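Local coordinates for NADB-Rossmann Superfamily protein (PDB 3LEC) that probably methylates N1 of adenine 22 in tRNA and carries a bound zinc ion, at residues K188-L202 with L216-D228. Residues are numbered along the deposited sequence; the frame is centred on the assembly and turned at random.
Sequences KEKWQNELNKLTFAL and LEDKIQDIKEVLD
Ile223 pushes into segment 188-202 between Trp191, Glu194, Leu195 and Leu198, a knob in a four-residue hole. Its CG1 lies anti to the carbonyl carbon (chi1 -65°) and the chain runs on extended, which carries CD1 across to the indole. There Ile223 CD1 meets Trp191 CE3 at 3.6 Å, arriving at the ring edge near its plane rather than over a face, with the two side chains roughly perpendicular. Ile223 CD1 is also 3.6 Å from Leu198 CD1, while the other branch, Ile223 CG2, rests 3.6 Å from the backbone Trp191 O.

Leu227, one turn further on, is the second knob, set among Lys188, Trp191, Gln192 and Leu195. Its methyls divide the work: Leu227 CD1 packs 3.8 Å from Gln192 CG, and Leu227 CD2 lies 3.9 Å from Lys188 O.

Leu198 returns the favour from the facing helix, fitting among Leu216, Lys219, Ile220 and Ile223. Leu198 CD2 touches Leu216 CD2 at 3.8 Å, and Leu198 CB sits 3.7 Å from Ile220 CG1. Leu195 closes one flank, its CG anti to the backbone N (chi1 -172°), a turn that brings Leu195 CD1 against Ile220 CG2. Toward the C-terminal end of segment 188-202, Leu202 and Leu216 lie alongside one another, running opposite ways, with Leu202 CD2 against Leu216 CB.

No hydrogen bond joins the segments, so apolar side chains carry the contact. Phe175 of helix 170-175 touches both Trp191 and Ile223, tying this end of the pair to the rest of the chain. Away from the zinc site, helices 185-204 and 210-227 run roughly antiparallel, their segment axes 151° apart and 9.9 Å at closest approach: a C-terminal helical hairpin with knobs-into-holes packing, resembling a short antiparallel coiled coil, appended to a Rossmann-like methyltransferase fold.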
# COMPACT_ATOMS: atom_id res chain seq x y z
N LYS A 188 -17.95 -5.58 -1.67
CA LYS A 188 -18.88 -6.40 -2.45
C LYS A 188 -18.86 -5.97 -3.92
O LYS A 188 -18.76 -6.82 -4.81
CB LYS A 188 -20.29 -6.22 -1.89
CG LYS A 188 -20.59 -7.07 -0.69
CD LYS A 188 -22.08 -6.99 -0.38
CE LYS A 188 -22.38 -5.97 0.70
NZ LYS A 188 -22.03 -6.51 2.06
N GLU A 189 -18.88 -4.66 -4.17
CA GLU A 189 -18.86 -4.17 -5.55
C GLU A 189 -17.56 -4.55 -6.26
O GLU A 189 -17.58 -4.94 -7.44
CB GLU A 189 -19.12 -2.65 -5.61
CG GLU A 189 -20.56 -2.29 -5.19
CD GLU A 189 -20.86 -0.81 -4.99
OE1 GLU A 189 -19.96 0.06 -5.11
OE2 GLU A 189 -22.03 -0.51 -4.67
N LYS A 190 -16.44 -4.47 -5.54
CA LYS A 190 -15.16 -4.85 -6.17
C LYS A 190 -15.18 -6.29 -6.61
O LYS A 190 -14.82 -6.61 -7.75
CB LYS A 190 -13.95 -4.62 -5.25
CG LYS A 190 -12.69 -5.33 -5.78
CD LYS A 190 -11.45 -5.13 -4.92
CE LYS A 190 -10.26 -5.86 -5.53
NZ LYS A 190 -9.00 -5.34 -4.98
N TRP A 191 -15.60 -7.18 -5.72
CA TRP A 191 -15.61 -8.59 -6.05
C TRP A 191 -16.74 -9.00 -7.01
O TRP A 191 -16.54 -9.90 -7.84
CB TRP A 191 -15.53 -9.45 -4.77
CG TRP A 191 -14.18 -9.25 -4.17
CD1 TRP A 191 -13.87 -8.52 -3.07
CD2 TRP A 191 -12.92 -9.69 -4.73
NE1 TRP A 191 -12.50 -8.51 -2.88
CE2 TRP A 191 -11.90 -9.22 -3.88
CE3 TRP A 191 -12.57 -10.44 -5.87
CZ2 TRP A 191 -10.55 -9.50 -4.11
CZ3 TRP A 191 -11.23 -10.71 -6.10
CH2 TRP A 191 -10.23 -10.23 -5.24
N GLN A 192 -17.87 -8.31 -6.95
CA GLN A 192 -18.92 -8.51 -7.98
C GLN A 192 -18.32 -8.20 -9.36
O GLN A 192 -18.49 -8.98 -10.31
CB GLN A 192 -20.17 -7.65 -7.71
CG GLN A 192 -21.08 -8.17 -6.59
CD GLN A 192 -21.87 -7.09 -5.86
OE1 GLN A 192 -22.01 -5.96 -6.33
NE2 GLN A 192 -22.39 -7.45 -4.70
N ASN A 193 -17.56 -7.12 -9.46
CA ASN A 193 -16.92 -6.73 -10.73
C ASN A 193 -15.88 -7.74 -11.24
O ASN A 193 -15.81 -8.04 -12.43
CB ASN A 193 -16.30 -5.33 -10.60
CG ASN A 193 -15.76 -4.81 -11.92
OD1 ASN A 193 -16.44 -4.83 -12.94
ND2 ASN A 193 -14.51 -4.35 -11.91
N GLU A 194 -15.06 -8.27 -10.32
CA GLU A 194 -14.09 -9.30 -10.65
C GLU A 194 -14.79 -10.56 -11.14
O GLU A 194 -14.39 -11.13 -12.14
CB GLU A 194 -13.21 -9.66 -9.46
CG GLU A 194 -12.27 -8.52 -9.02
CD GLU A 194 -11.32 -8.07 -10.12
OE1 GLU A 194 -10.60 -8.94 -10.65
OE2 GLU A 194 -11.30 -6.86 -10.44
N LEU A 195 -15.86 -10.94 -10.47
CA LEU A 195 -16.71 -12.05 -10.96
C LEU A 195 -17.16 -11.86 -12.42
O LEU A 195 -17.03 -12.79 -13.27
CB LEU A 195 -17.91 -12.23 -10.03
CG LEU A 195 -18.77 -13.48 -10.31
CD1 LEU A 195 -17.92 -14.76 -10.28
CD2 LEU A 195 -19.93 -13.52 -9.32
N ASN A 196 -17.67 -10.68 -12.72
CA ASN A 196 -18.10 -10.37 -14.09
C ASN A 196 -16.98 -10.57 -15.09
O ASN A 196 -17.15 -11.29 -16.08
CB ASN A 196 -18.61 -8.94 -14.17
CG ASN A 196 -19.82 -8.71 -13.29
OD1 ASN A 196 -20.44 -9.66 -12.78
ND2 ASN A 196 -20.17 -7.44 -13.09
N LYS A 197 -15.83 -9.96 -14.82
CA LYS A 197 -14.65 -10.11 -15.67
C LYS A 197 -14.19 -11.55 -15.82
O LYS A 197 -13.87 -12.00 -16.92
CB LYS A 197 -13.52 -9.20 -15.16
CG LYS A 197 -13.89 -7.71 -15.30
CD LYS A 197 -12.73 -6.76 -14.95
CE LYS A 197 -12.46 -6.71 -13.45
NZ LYS A 197 -11.35 -5.72 -13.12
N LEU A 198 -14.12 -12.28 -14.72
CA LEU A 198 -13.70 -13.65 -14.79
C LEU A 198 -14.70 -14.49 -15.60
O LEU A 198 -14.32 -15.44 -16.27
CB LEU A 198 -13.53 -14.22 -13.38
CG LEU A 198 -12.42 -13.57 -12.54
CD1 LEU A 198 -12.57 -14.05 -11.12
CD2 LEU A 198 -11.02 -13.90 -13.05
N THR A 199 -15.97 -14.13 -15.51
CA THR A 199 -16.99 -14.87 -16.24
C THR A 199 -16.90 -14.62 -17.76
O THR A 199 -17.04 -15.55 -18.55
CB THR A 199 -18.39 -14.58 -15.68
OG1 THR A 199 -18.42 -14.95 -14.29
CG2 THR A 199 -19.45 -15.40 -16.45
N PHE A 200 -16.64 -13.37 -18.16
CA PHE A 200 -16.29 -13.07 -19.55
C PHE A 200 -15.02 -13.84 -19.98
O PHE A 200 -14.97 -14.39 -21.09
CB PHE A 200 -16.04 -11.57 -19.75
CG PHE A 200 -17.26 -10.76 -20.04
CD1 PHE A 200 -17.91 -10.85 -21.29
CD2 PHE A 200 -17.74 -9.85 -19.11
CE1 PHE A 200 -19.04 -10.05 -21.58
CE2 PHE A 200 -18.88 -9.06 -19.40
CZ PHE A 200 -19.52 -9.16 -20.63
N ALA A 201 -14.00 -13.84 -19.11
CA ALA A 201 -12.72 -14.51 -19.37
C ALA A 201 -12.90 -16.02 -19.62
O ALA A 201 -12.32 -16.58 -20.56
CB ALA A 201 -11.75 -14.28 -18.20
N LEU A 202 -13.69 -16.65 -18.78
CA LEU A 202 -13.83 -18.11 -18.79
C LEU A 202 -14.60 -18.54 -20.03
O LEU A 202 -14.26 -19.55 -20.64
CB LEU A 202 -14.53 -18.61 -17.52
CG LEU A 202 -14.64 -20.09 -17.06
CD1 LEU A 202 -15.98 -20.71 -17.35
CD2 LEU A 202 -13.50 -21.03 -17.47
N LEU A 216 -9.31 -20.13 -13.60
CA LEU A 216 -10.45 -19.21 -13.59
C LEU A 216 -11.59 -19.77 -12.76
O LEU A 216 -12.18 -19.05 -11.97
CB LEU A 216 -10.93 -18.91 -15.01
CG LEU A 216 -9.94 -18.10 -15.83
CD1 LEU A 216 -10.40 -18.02 -17.27
CD2 LEU A 216 -9.73 -16.69 -15.24
N GLU A 217 -11.90 -21.06 -12.94
CA GLU A 217 -12.91 -21.70 -12.12
C GLU A 217 -12.59 -21.59 -10.63
O GLU A 217 -13.49 -21.39 -9.82
CB GLU A 217 -13.06 -23.16 -12.52
CG GLU A 217 -13.55 -23.37 -13.94
CD GLU A 217 -15.05 -23.30 -14.08
OE1 GLU A 217 -15.54 -23.76 -15.14
OE2 GLU A 217 -15.73 -22.81 -13.15
N ASP A 218 -11.31 -21.74 -10.27
CA ASP A 218 -10.92 -21.64 -8.85
C ASP A 218 -11.21 -20.25 -8.29
O ASP A 218 -11.76 -20.13 -7.19
CB ASP A 218 -9.46 -22.05 -8.59
CG ASP A 218 -9.24 -22.50 -7.14
OD1 ASP A 218 -8.50 -21.81 -6.40
OD2 ASP A 218 -9.85 -23.51 -6.73
N LYS A 219 -10.91 -19.21 -9.08
CA LYS A 219 -11.14 -17.82 -8.64
C LYS A 219 -12.64 -17.54 -8.54
O LYS A 219 -13.10 -16.93 -7.58
CB LYS A 219 -10.47 -16.83 -9.60
CG LYS A 219 -8.91 -16.96 -9.64
CD LYS A 219 -8.25 -16.01 -10.65
CE LYS A 219 -6.73 -16.14 -10.60
NZ LYS A 219 -6.10 -15.62 -11.86
N ILE A 220 -13.39 -18.00 -9.53
CA ILE A 220 -14.83 -17.78 -9.57
C ILE A 220 -15.51 -18.37 -8.35
O ILE A 220 -16.34 -17.71 -7.71
CB ILE A 220 -15.46 -18.30 -10.91
CG1 ILE A 220 -15.14 -17.30 -12.04
CG2 ILE A 220 -16.98 -18.40 -10.78
CD1 ILE A 220 -15.05 -17.92 -13.46
N GLN A 221 -15.16 -19.62 -8.02
CA GLN A 221 -15.80 -20.26 -6.85
C GLN A 221 -15.48 -19.53 -5.55
O GLN A 221 -16.38 -19.30 -4.75
CB GLN A 221 -15.46 -21.76 -6.73
CG GLN A 221 -16.16 -22.50 -5.54
CD GLN A 221 -17.69 -22.42 -5.54
OE1 GLN A 221 -18.32 -22.28 -6.59
NE2 GLN A 221 -18.29 -22.55 -4.36
N ASP A 222 -14.21 -19.15 -5.36
CA ASP A 222 -13.80 -18.38 -4.17
C ASP A 222 -14.67 -17.14 -4.02
O ASP A 222 -15.20 -16.84 -2.94
CB ASP A 222 -12.31 -17.98 -4.24
CG ASP A 222 -11.34 -19.13 -3.95
OD1 ASP A 222 -11.71 -20.10 -3.24
OD2 ASP A 222 -10.18 -19.05 -4.41
N ILE A 223 -14.84 -16.42 -5.13
CA ILE A 223 -15.61 -15.21 -5.10
C ILE A 223 -17.07 -15.52 -4.77
O ILE A 223 -17.66 -14.88 -3.89
CB ILE A 223 -15.48 -14.37 -6.37
CG1 ILE A 223 -14.05 -13.86 -6.54
CG2 ILE A 223 -16.45 -13.20 -6.33
CD1 ILE A 223 -13.82 -13.16 -7.86
N LYS A 224 -17.63 -16.52 -5.44
CA LYS A 224 -19.02 -16.93 -5.19
C LYS A 224 -19.22 -17.20 -3.72
O LYS A 224 -20.24 -16.83 -3.16
CB LYS A 224 -19.41 -18.16 -6.01
CG LYS A 224 -19.63 -17.84 -7.49
CD LYS A 224 -20.47 -18.91 -8.18
CE LYS A 224 -20.31 -18.80 -9.69
NZ LYS A 224 -21.37 -19.53 -10.44
N GLU A 225 -18.25 -17.84 -3.08
CA GLU A 225 -18.35 -18.15 -1.65
C GLU A 225 -18.37 -16.90 -0.78
O GLU A 225 -19.23 -16.75 0.11
CB GLU A 225 -17.26 -19.14 -1.22
CG GLU A 225 -17.46 -20.52 -1.83
CD GLU A 225 -16.34 -21.52 -1.55
OE1 GLU A 225 -15.34 -21.15 -0.91
OE2 GLU A 225 -16.48 -22.69 -1.96
N VAL A 226 -17.45 -15.98 -1.06
CA VAL A 226 -17.36 -14.73 -0.31
C VAL A 226 -18.65 -13.93 -0.46
O VAL A 226 -19.21 -13.44 0.53
CB VAL A 226 -16.11 -13.93 -0.78
CG1 VAL A 226 -16.14 -12.49 -0.29
CG2 VAL A 226 -14.86 -14.62 -0.29
N LEU A 227 -19.13 -13.81 -1.70
CA LEU A 227 -20.31 -13.02 -2.00
C LEU A 227 -21.60 -13.69 -1.49
O LEU A 227 -22.62 -13.03 -1.32
CB LEU A 227 -20.41 -12.75 -3.50
CG LEU A 227 -19.37 -11.79 -4.12
CD1 LEU A 227 -19.65 -11.59 -5.62
CD2 LEU A 227 -19.34 -10.45 -3.39
N ASP A 228 -21.53 -15.00 -1.24
CA ASP A 228 -22.69 -15.73 -0.72
C ASP A 228 -22.62 -15.87 0.80
O ASP A 228 -23.48 -15.35 1.52
CB ASP A 228 -22.82 -17.10 -1.41
CG ASP A 228 -23.14 -16.98 -2.91
OD1 ASP A 228 -23.32 -15.86 -3.42
OD2 ASP A 228 -23.21 -18.03 -3.59